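Local coordinates for protein N-acetylmuramoyl-L-alanine amidase AmiD (Escherichia coli, PDB 3D2Y) that hydrolyses, with one bound zinc ion, the amide link between N-acetylmuramoyl groups and L-amino acid residues in certain cell-wall glycopeptides, at residues A89-T94 and A208-D213; S202-L207 and R225-F230; P27-L32 and Y141-E146. One frame throughout, in Å; residues are numbered along the deposited sequence. Where two conformers were deposited one is given.

Interaction 1 of 3, residues A89-T94 and A208-D213; sequences AWRGAT and ARYGYD
Two hydrogen bonds to successive carbonyls clamp Arg-91 onto the C-terminal end of helix 200-210. Its backbone N donates to Gly-211 O at 3.1 Å, nearly straight at 169° and along a lone pair in the carbonyl plane. Its NH1 reaches Tyr-210 O at 2.9 Å, in the guanidinium plane but above the carbonyl plane; the bend at chi3 folds the chain back for this. Beside these bonds, Gly-211 CA lies over one face of the Trp-90 indole, a CH-pi contact 4.0 Å from the six-membered ring's centroid. Gly-211 has positive phi (156°), and a CB there would run into Arg-91 CG, so the close approach depends on glycine. The indole, with CG anti to the backbone N, turns its CZ3-CH2 edge to the face of Tyr-212 (planes at 79°), while CH2 also touches Tyr-210 CD2 at 3.8 Å, completing an aromatic cluster. A water joins Ala-89 O to Asp-213 N. Further out, a type I' turn from Trp-90 to Ala-93 presents Arg-91, whose NE also pairs with Asp-261, and Tyr-212 OH bonds Asp-153. Trp-90 rests on helix 151-154, Tyr-212 on helix 220-234 and Tyr-210 on helix 245-258 where hairpin 89-94 meets helix 200-210.

Interaction 2 of 3, residues S202-L207 and R225-F230; sequences SLLELL and RVIMAF
Helices 200-210 and 220-234 form a helix-helix packing in the helical C-terminal part of AmiD; the axes of the two six-residue segments approach to 10.6 Å and cross at 59°. No hydrogen bond joins the two segments; aliphatic contacts and one CH-pi contact carry the interface, and all six residues that touch are buried. The aliphatic group centres on Ile-227, whose CG1 is anti to the carbonyl carbon. This methylene is met by three leucine methyls: Leu-203 CD2 at 3.9 Å from Ile-227 CG1, with Leu-204 CD2 and Leu-207 CD1 scarcely farther. Leu-203 crosses Ile-227 obliquely, whereas Leu-204 and Leu-207 cross it at about a right angle. Val-226 CG1, anti to its backbone N, extends the patch more loosely, 4.2 Å from Leu-207 CD1 and equally far from Leu-204 CD2. Helix 245-258 adds a third side: Ile-250 and Leu-254 touch Phe-230, whose ring also meets that of Phe-234. Leu-207 uses its two branches differently: CD1 meets Ile-227, Val-226 and also Phe-230 CB, while CD2 serves the ring. The CH-pi geometry is almost ideal, with Leu-207 CD2 standing 3.5 Å from the centroid of the Phe-230 ring and only 7° off its normal.

Interaction 3 of 3, residues P27-L32 and Y141-E146; sequences PRIKVL and YHIKPE
In this zinc amidase of the PGRP type, the lead-in to strand 31-36 of the mixed sheet packs against the connection from helix 124-141 to the edge strand 148-150. Ile-29 carries the outer half. With CG1 anti to the carbonyl carbon (chi1 -63°), it extends CD1 over one face of the Tyr-141 ring, 3.9 Å from the centroid and displaced toward the hydroxyl end, where Tyr-141 CZ is 3.5 Å from Ile-29 CD1. Ile-29 CG2 lies nearer the root of the ring, so the branched side chain spans the ring's length. Pro-27 CB approaches Tyr-141 CD1 obliquely at 4.0 Å. Farther in, Ile-143 places CD1 beside Ile-29 CG2 and Leu-32 CB, 4.2 Å from the latter, while its CG2 rests by Lys-30 O. Helix 124-141 backs Ile-143 with Ile-137 and Ile-138, and Tyr-141 OH is hydrogen-bonded to Glu-78. One water donates to both Ile-29 O and Tyr-141 O, and another donates to Lys-30 O at 2.7 Å while accepting from Lys-144 N. Between the segments themselves, then, apolar packing and water bridges do the joining; direct backbone bonds begin just beyond, from Leu-32 to Asn-147 and Val-149, in the strand that carries the zinc ligand His-35.

In the fold
Interaction 2 is wholly buried, whereas interactions 1 and 3 mix buried and exposed residues, and the chemistry follows this difference. Aliphatic groups and one ring suffice at 202-207 with 225-230, while the partly buried pairs also use water-bridged backbone groups; only interaction 1 adds direct hydrogen bonds between its segments. Interactions 1 and 2 share helix 200-210, its C-terminal end in interaction 1 and its body in interaction 2, and are probably linked by a hydrogen bond from Tyr-212 N to Leu-207 O. Interactions 1 and 3 meet at Glu-146, which touches Trp-90 and Tyr-210 and forms a long, weak ion pair with Arg-91. Interactions 2 and 3 do not touch.

Interaction 1 of 3, residues A89-T94 and A208-D213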
loop_
_atom_site.group_PDB
_atom_site.type_symbol
_atom_site.label_atom_id
_atom_site.label_comp_id
_atom_site.label_asym_id
_atom_site.label_seq_id
_atom_site.Cartn_x
_atom_site.Cartn_y
_atom_site.Cartn_z
ATOM N N ALA A 89 -1.500 -4.933 9.695
ATOM C CA ALA A 89 -1.401 -6.351 9.318
ATOM C C ALA A 89 -1.462 -6.511 7.786
ATOM O O ALA A 89 -2.313 -5.909 7.130
ATOM C CB ALA A 89 -2.515 -7.174 10.014
ATOM N N TRP A 90 -0.518 -7.265 7.226
ATOM C CA TRP A 90 -0.507 -7.581 5.795
ATOM C C TRP A 90 0.156 -8.939 5.537
ATOM O O TRP A 90 1.340 -9.151 5.873
ATOM C CB TRP A 90 0.204 -6.474 4.980
ATOM C CG TRP A 90 0.009 -6.665 3.526
ATOM C CD1 TRP A 90 0.985 -6.944 2.589
ATOM C CD2 TRP A 90 -1.240 -6.635 2.815
ATOM N NE1 TRP A 90 0.411 -7.065 1.333
ATOM C CE2 TRP A 90 -0.950 -6.904 1.446
ATOM C CE3 TRP A 90 -2.581 -6.418 3.199
ATOM C CZ2 TRP A 90 -1.952 -6.959 0.467
ATOM C CZ3 TRP A 90 -3.589 -6.490 2.218
ATOM C CH2 TRP A 90 -3.263 -6.766 0.873
ATOM N N ARG A 91 -0.631 -9.851 4.959
ATOM C CA ARG A 91 -0.127 -11.137 4.460
ATOM C C ARG A 91 0.621 -11.946 5.517
ATOM O O ARG A 91 1.670 -12.547 5.237
ATOM C CB ARG A 91 0.739 -10.892 3.204
ATOM C CG ARG A 91 -0.129 -10.621 2.012
ATOM C CD ARG A 91 0.631 -10.346 0.740
ATOM N NE ARG A 91 1.176 -11.501 0.022
ATOM C CZ ARG A 91 0.523 -12.241 -0.889
ATOM N NH1 ARG A 91 -0.754 -12.024 -1.193
ATOM N NH2 ARG A 91 1.156 -13.243 -1.496
ATOM N N GLY A 92 0.106 -11.947 6.740
ATOM C CA GLY A 92 0.769 -12.718 7.799
ATOM C C GLY A 92 1.606 -11.853 8.755
ATOM O O GLY A 92 1.855 -12.265 9.884
ATOM N N ALA A 93 2.037 -10.662 8.311
ATOM C CA ALA A 93 2.941 -9.798 9.126
ATOM C C ALA A 93 2.125 -8.823 9.956
ATOM O O ALA A 93 1.008 -8.568 9.620
ATOM C CB ALA A 93 3.912 -9.006 8.216
ATOM N N THR A 94 2.679 -8.323 11.058
ATOM C CA THR A 94 2.121 -7.186 11.777
ATOM C C THR A 94 3.259 -6.161 11.972
ATOM O O THR A 94 4.375 -6.415 11.512
ATOM C CB THR A 94 1.485 -7.611 13.144
ATOM O OG1 THR A 94 2.479 -8.225 13.995
ATOM C CG2 THR A 94 0.360 -8.587 12.931
ATOM N N ALA A 208 -8.778 -12.306 3.475
ATOM C CA ALA A 208 -7.847 -12.709 4.518
ATOM C C ALA A 208 -6.607 -13.306 3.889
ATOM O O ALA A 208 -5.487 -12.952 4.244
ATOM C CB ALA A 208 -8.495 -13.742 5.484
ATOM N N ARG A 209 -6.809 -14.243 2.964
ATOM C CA ARG A 209 -5.694 -14.958 2.375
ATOM C C ARG A 209 -4.852 -14.089 1.451
ATOM O O ARG A 209 -3.644 -14.309 1.351
ATOM C CB ARG A 209 -6.157 -16.205 1.622
ATOM C CG ARG A 209 -6.851 -17.301 2.484
ATOM C CD ARG A 209 -5.931 -18.072 3.454
ATOM N NE ARG A 209 -5.457 -17.261 4.577
ATOM C CZ ARG A 209 -6.136 -17.008 5.706
ATOM N NH1 ARG A 209 -7.333 -17.527 5.934
ATOM N NH2 ARG A 209 -5.594 -16.231 6.627
ATOM N N TYR A 210 -5.507 -13.135 0.789
ATOM C CA TYR A 210 -4.799 -12.154 -0.050
ATOM C C TYR A 210 -3.930 -11.209 0.809
ATOM O O TYR A 210 -2.843 -10.803 0.375
ATOM C CB TYR A 210 -5.713 -11.385 -1.033
ATOM C CG TYR A 210 -4.883 -10.494 -1.970
ATOM C CD1 TYR A 210 -4.122 -11.055 -3.004
ATOM C CD2 TYR A 210 -4.790 -9.111 -1.769
ATOM C CE1 TYR A 210 -3.364 -10.254 -3.840
ATOM C CE2 TYR A 210 -3.966 -8.294 -2.609
ATOM C CZ TYR A 210 -3.290 -8.888 -3.640
ATOM O OH TYR A 210 -2.471 -8.124 -4.447
ATOM N N GLY A 211 -4.424 -10.860 2.003
ATOM C CA GLY A 211 -3.575 -10.299 3.023
ATOM C C GLY A 211 -4.245 -9.443 4.055
ATOM O O GLY A 211 -3.583 -9.010 5.001
ATOM N N TYR A 212 -5.557 -9.235 3.893
ATOM C CA TYR A 212 -6.310 -8.319 4.749
ATOM C C TYR A 212 -6.487 -8.876 6.163
ATOM O O TYR A 212 -6.688 -10.037 6.344
ATOM C CB TYR A 212 -7.681 -7.906 4.115
ATOM C CG TYR A 212 -7.538 -6.985 2.922
ATOM C CD1 TYR A 212 -7.743 -5.581 3.023
ATOM C CD2 TYR A 212 -7.142 -7.508 1.692
ATOM C CE1 TYR A 212 -7.554 -4.765 1.880
ATOM C CE2 TYR A 212 -6.965 -6.752 0.594
ATOM C CZ TYR A 212 -7.189 -5.369 0.655
ATOM O OH TYR A 212 -6.937 -4.634 -0.488
ATOM N N ASP A 213 -6.540 -7.986 7.153
ATOM C CA ASP A 213 -6.708 -8.371 8.551
ATOM C C ASP A 213 -8.182 -8.742 8.721
ATOM O O ASP A 213 -9.050 -7.875 8.620
ATOM C CB ASP A 213 -6.403 -7.124 9.405
ATOM C CG ASP A 213 -6.221 -7.415 10.899
ATOM O OD1 ASP A 213 -6.083 -8.582 11.306
ATOM O OD2 ASP A 213 -6.178 -6.424 11.678
HETATM O O HOH W 1 -5.145 -5.520 6.856
#

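Interaction 2 of 3, residues S202-L207 and R225-F230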
loop_
_atom_site.group_PDB
_atom_site.type_symbol
_atom_site.label_atom_id
_atom_site.label_comp_id
_atom_site.label_asym_id
_atom_site.label_seq_id
_atom_site.Cartn_x
_atom_site.Cartn_y
_atom_site.Cartn_z
ATOM N N SER A 202 -17.469 -16.016 2.632
ATOM C CA SER A 202 -16.645 -16.603 1.584
ATOM C C SER A 202 -15.725 -15.531 1.016
ATOM O O SER A 202 -14.560 -15.783 0.800
ATOM C CB SER A 202 -17.545 -17.155 0.458
ATOM O OG SER A 202 -18.267 -18.291 0.893
ATOM N N LEU A 203 -16.265 -14.350 0.761
ATOM C CA LEU A 203 -15.424 -13.240 0.304
ATOM C C LEU A 203 -14.340 -12.872 1.330
ATOM O O LEU A 203 -13.162 -12.672 0.970
ATOM C CB LEU A 203 -16.287 -12.033 -0.128
ATOM C CG LEU A 203 -15.495 -10.800 -0.607
ATOM C CD1 LEU A 203 -14.549 -11.061 -1.833
ATOM C CD2 LEU A 203 -16.388 -9.574 -0.853
ATOM N N LEU A 204 -14.710 -12.781 2.600
ATOM C CA LEU A 204 -13.722 -12.450 3.643
ATOM C C LEU A 204 -12.569 -13.458 3.786
ATOM O O LEU A 204 -11.426 -13.078 4.064
ATOM C CB LEU A 204 -14.396 -12.218 4.969
ATOM C CG LEU A 204 -15.324 -11.005 5.008
ATOM C CD1 LEU A 204 -16.240 -11.219 6.169
ATOM C CD2 LEU A 204 -14.542 -9.744 5.177
ATOM N N GLU A 205 -12.860 -14.734 3.591
ATOM C CA GLU A 205 -11.801 -15.710 3.562
ATOM C C GLU A 205 -10.762 -15.363 2.502
ATOM O O GLU A 205 -9.567 -15.346 2.792
ATOM C CB GLU A 205 -12.338 -17.136 3.372
ATOM C CG GLU A 205 -11.205 -18.146 3.182
ATOM C CD GLU A 205 -11.684 -19.547 2.829
ATOM O OE1 GLU A 205 -12.831 -19.915 3.182
ATOM O OE2 GLU A 205 -10.902 -20.286 2.200
ATOM N N LEU A 206 -11.223 -15.090 1.281
ATOM C CA LEU A 206 -10.350 -14.746 0.170
ATOM C C LEU A 206 -9.516 -13.480 0.501
ATOM O O LEU A 206 -8.320 -13.425 0.244
ATOM C CB LEU A 206 -11.172 -14.480 -1.111
ATOM C CG LEU A 206 -11.946 -15.699 -1.668
ATOM C CD1 LEU A 206 -12.712 -15.244 -2.893
ATOM C CD2 LEU A 206 -11.067 -16.911 -2.040
ATOM N N LEU A 207 -10.170 -12.469 1.058
ATOM C CA LEU A 207 -9.459 -11.243 1.410
ATOM C C LEU A 207 -8.418 -11.476 2.485
ATOM O O LEU A 207 -7.280 -10.966 2.381
ATOM C CB LEU A 207 -10.446 -10.132 1.815
ATOM C CG LEU A 207 -11.461 -9.809 0.724
ATOM C CD1 LEU A 207 -12.271 -8.565 1.163
ATOM C CD2 LEU A 207 -10.805 -9.607 -0.652
ATOM N N ARG A 225 -15.809 -2.557 6.457
ATOM C CA ARG A 225 -14.582 -1.799 6.313
ATOM C C ARG A 225 -13.516 -2.620 5.580
ATOM O O ARG A 225 -12.789 -2.083 4.743
ATOM C CB ARG A 225 -14.090 -1.284 7.679
ATOM C CG ARG A 225 -14.924 -0.123 8.263
ATOM C CD ARG A 225 -14.215 1.257 8.259
ATOM N NE ARG A 225 -13.072 1.346 7.331
ATOM C CZ ARG A 225 -12.165 2.329 7.265
ATOM N NH1 ARG A 225 -12.205 3.382 8.080
ATOM N NH2 ARG A 225 -11.184 2.223 6.371
ATOM N N VAL A 226 -13.437 -3.923 5.853
ATOM C CA VAL A 226 -12.423 -4.745 5.155
ATOM C C VAL A 226 -12.743 -4.773 3.648
ATOM O O VAL A 226 -11.865 -4.575 2.813
ATOM C CB VAL A 226 -12.317 -6.151 5.741
ATOM C CG1 VAL A 226 -11.358 -7.010 4.922
ATOM C CG2 VAL A 226 -11.827 -6.078 7.180
ATOM N N ILE A 227 -14.017 -4.977 3.312
ATOM C CA ILE A 227 -14.395 -5.205 1.925
ATOM C C ILE A 227 -14.259 -3.875 1.203
ATOM O O ILE A 227 -13.767 -3.805 0.072
ATOM C CB ILE A 227 -15.825 -5.782 1.819
ATOM C CG1 ILE A 227 -15.850 -7.269 2.272
ATOM C CG2 ILE A 227 -16.285 -5.724 0.380
ATOM C CD1 ILE A 227 -17.256 -7.873 2.668
ATOM N N MET A 228 -14.648 -2.818 1.896
ATOM C CA MET A 228 -14.513 -1.457 1.396
ATOM C C MET A 228 -13.044 -1.106 1.069
ATOM O O MET A 228 -12.753 -0.565 -0.010
ATOM C CB MET A 228 -15.101 -0.494 2.423
ATOM C CG MET A 228 -15.136 0.964 2.023
ATOM S SD MET A 228 -15.741 2.030 3.377
ATOM C CE MET A 228 -16.891 0.986 4.288
ATOM N N ALA A 229 -12.131 -1.396 2.004
ATOM C CA ALA A 229 -10.696 -1.183 1.786
ATOM C C ALA A 229 -10.204 -1.874 0.473
ATOM O O ALA A 229 -9.471 -1.275 -0.332
ATOM C CB ALA A 229 -9.902 -1.667 2.999
ATOM N N PHE A 230 -10.662 -3.094 0.256
ATOM C CA PHE A 230 -10.274 -3.892 -0.903
ATOM C C PHE A 230 -10.814 -3.239 -2.201
ATOM O O PHE A 230 -10.099 -3.125 -3.237
ATOM C CB PHE A 230 -10.803 -5.324 -0.736
ATOM C CG PHE A 230 -10.559 -6.203 -1.920
ATOM C CD1 PHE A 230 -9.273 -6.641 -2.225
ATOM C CD2 PHE A 230 -11.640 -6.636 -2.729
ATOM C CE1 PHE A 230 -9.042 -7.466 -3.335
ATOM C CE2 PHE A 230 -11.426 -7.454 -3.852
ATOM C CZ PHE A 230 -10.112 -7.863 -4.150
#

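Interaction 3 of 3, residues P27-L32 and Y141-E146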
loop_
_atom_site.group_PDB
_atom_site.type_symbol
_atom_site.label_atom_id
_atom_site.label_comp_id
_atom_site.label_asym_id
_atom_site.label_seq_id
_atom_site.Cartn_x
_atom_site.Cartn_y
_atom_site.Cartn_z
ATOM N N PRO A 27 16.453 -8.745 1.841
ATOM C CA PRO A 27 16.092 -7.472 2.483
ATOM C C PRO A 27 15.197 -7.602 3.711
ATOM O O PRO A 27 14.310 -8.494 3.802
ATOM C CB PRO A 27 15.325 -6.680 1.390
ATOM C CG PRO A 27 15.687 -7.301 0.090
ATOM C CD PRO A 27 16.183 -8.749 0.383
ATOM N N ARG A 28 15.371 -6.659 4.634
ATOM C CA ARG A 28 14.392 -6.533 5.697
ATOM C C ARG A 28 13.143 -5.755 5.222
ATOM O O ARG A 28 12.080 -5.831 5.852
ATOM C CB ARG A 28 15.013 -5.853 6.902
ATOM C CG ARG A 28 16.236 -6.573 7.491
ATOM C CD ARG A 28 16.801 -5.766 8.693
ATOM N NE ARG A 28 18.011 -6.451 9.179
ATOM C CZ ARG A 28 17.994 -7.512 9.990
ATOM N NH1 ARG A 28 19.159 -8.033 10.320
ATOM N NH2 ARG A 28 16.836 -8.035 10.506
ATOM N N ILE A 29 13.298 -4.988 4.128
ATOM C CA ILE A 29 12.195 -4.212 3.577
ATOM C C ILE A 29 11.447 -5.067 2.525
ATOM O O ILE A 29 12.051 -5.569 1.589
ATOM C CB ILE A 29 12.694 -2.846 2.994
ATOM C CG1 ILE A 29 13.305 -1.975 4.090
ATOM C CG2 ILE A 29 11.545 -2.122 2.224
ATOM C CD1 ILE A 29 14.313 -0.917 3.617
ATOM N N LYS A 30 10.142 -5.237 2.695
ATOM C CA LYS A 30 9.342 -6.081 1.823
ATOM C C LYS A 30 8.090 -5.364 1.309
ATOM O O LYS A 30 7.458 -5.848 0.383
ATOM C CB LYS A 30 8.862 -7.320 2.586
ATOM C CG LYS A 30 10.014 -8.212 3.149
ATOM C CD LYS A 30 9.723 -8.664 4.574
ATOM C CE LYS A 30 10.871 -9.218 5.330
ATOM N NZ LYS A 30 10.673 -10.706 5.311
ATOM N N VAL A 31 7.741 -4.222 1.915
ATOM C CA VAL A 31 6.440 -3.596 1.697
ATOM C C VAL A 31 6.594 -2.099 1.404
ATOM O O VAL A 31 7.445 -1.417 2.014
ATOM C CB VAL A 31 5.452 -3.898 2.894
ATOM C CG1 VAL A 31 4.139 -3.141 2.756
ATOM C CG2 VAL A 31 5.174 -5.446 3.028
ATOM N N LEU A 32 5.846 -1.644 0.412
ATOM C CA LEU A 32 5.749 -0.196 0.101
ATOM C C LEU A 32 4.342 0.267 0.332
ATOM O O LEU A 32 3.405 -0.184 -0.362
ATOM C CB LEU A 32 6.129 0.055 -1.354
ATOM C CG LEU A 32 6.181 1.500 -1.835
ATOM C CD1 LEU A 32 7.112 2.314 -0.911
ATOM C CD2 LEU A 32 6.580 1.647 -3.339
ATOM N N TYR A 141 14.806 -3.494 -3.420
ATOM C CA TYR A 141 14.439 -4.503 -2.396
ATOM C C TYR A 141 13.735 -5.714 -2.952
ATOM O O TYR A 141 13.343 -6.625 -2.207
ATOM C CB TYR A 141 13.637 -3.866 -1.245
ATOM C CG TYR A 141 14.381 -2.721 -0.633
ATOM C CD1 TYR A 141 15.580 -2.936 0.065
ATOM C CD2 TYR A 141 13.941 -1.410 -0.815
ATOM C CE1 TYR A 141 16.282 -1.879 0.622
ATOM C CE2 TYR A 141 14.645 -0.350 -0.274
ATOM C CZ TYR A 141 15.802 -0.584 0.441
ATOM O OH TYR A 141 16.519 0.471 0.971
ATOM N N HIS A 142 13.587 -5.724 -4.273
ATOM C CA HIS A 142 12.802 -6.734 -4.988
ATOM C C HIS A 142 11.388 -6.906 -4.423
ATOM O O HIS A 142 10.932 -8.021 -4.130
ATOM C CB HIS A 142 13.532 -8.065 -4.999
ATOM C CG HIS A 142 14.618 -8.148 -6.016
ATOM N ND1 HIS A 142 15.832 -7.514 -5.863
ATOM C CD2 HIS A 142 14.671 -8.786 -7.209
ATOM C CE1 HIS A 142 16.586 -7.761 -6.917
ATOM N NE2 HIS A 142 15.910 -8.537 -7.746
ATOM N N ILE A 143 10.718 -5.782 -4.209
ATOM C CA ILE A 143 9.394 -5.784 -3.615
ATOM C C ILE A 143 8.421 -6.410 -4.604
ATOM O O ILE A 143 8.463 -6.077 -5.784
ATOM C CB ILE A 143 8.981 -4.336 -3.257
ATOM C CG1 ILE A 143 9.874 -3.849 -2.119
ATOM C CG2 ILE A 143 7.480 -4.282 -2.912
ATOM C CD1 ILE A 143 9.497 -2.451 -1.573
ATOM N N LYS A 144 7.621 -7.382 -4.149
ATOM C CA LYS A 144 6.698 -8.129 -5.027
ATOM C C LYS A 144 5.496 -7.241 -5.256
ATOM O O LYS A 144 5.201 -6.433 -4.373
ATOM C CB LYS A 144 6.228 -9.419 -4.362
ATOM C CG LYS A 144 7.335 -10.458 -4.297
ATOM C CD LYS A 144 6.847 -11.778 -3.764
ATOM C CE LYS A 144 6.769 -11.762 -2.237
ATOM N NZ LYS A 144 7.059 -13.128 -1.658
ATOM N N PRO A 145 4.833 -7.355 -6.448
ATOM C CA PRO A 145 3.748 -6.434 -6.764
ATOM C C PRO A 145 2.651 -6.357 -5.666
ATOM O O PRO A 145 2.167 -5.268 -5.355
ATOM C CB PRO A 145 3.201 -6.969 -8.091
ATOM C CG PRO A 145 4.353 -7.703 -8.724
ATOM C CD PRO A 145 5.076 -8.318 -7.543
ATOM N N GLU A 146 2.240 -7.497 -5.123
ATOM C CA GLU A 146 1.156 -7.519 -4.105
ATOM C C GLU A 146 1.526 -6.800 -2.792
ATOM O O GLU A 146 0.664 -6.528 -1.960
ATOM C CB GLU A 146 0.658 -8.948 -3.828
ATOM C CG GLU A 146 1.650 -9.798 -3.091
ATOM C CD GLU A 146 2.651 -10.535 -3.986
ATOM O OE1 GLU A 146 2.845 -10.209 -5.173
ATOM O OE2 GLU A 146 3.294 -11.458 -3.461
HETATM O O HOH W 2 11.957 -7.540 -0.098
HETATM O O HOH W 3 7.752 -7.932 -1.340
#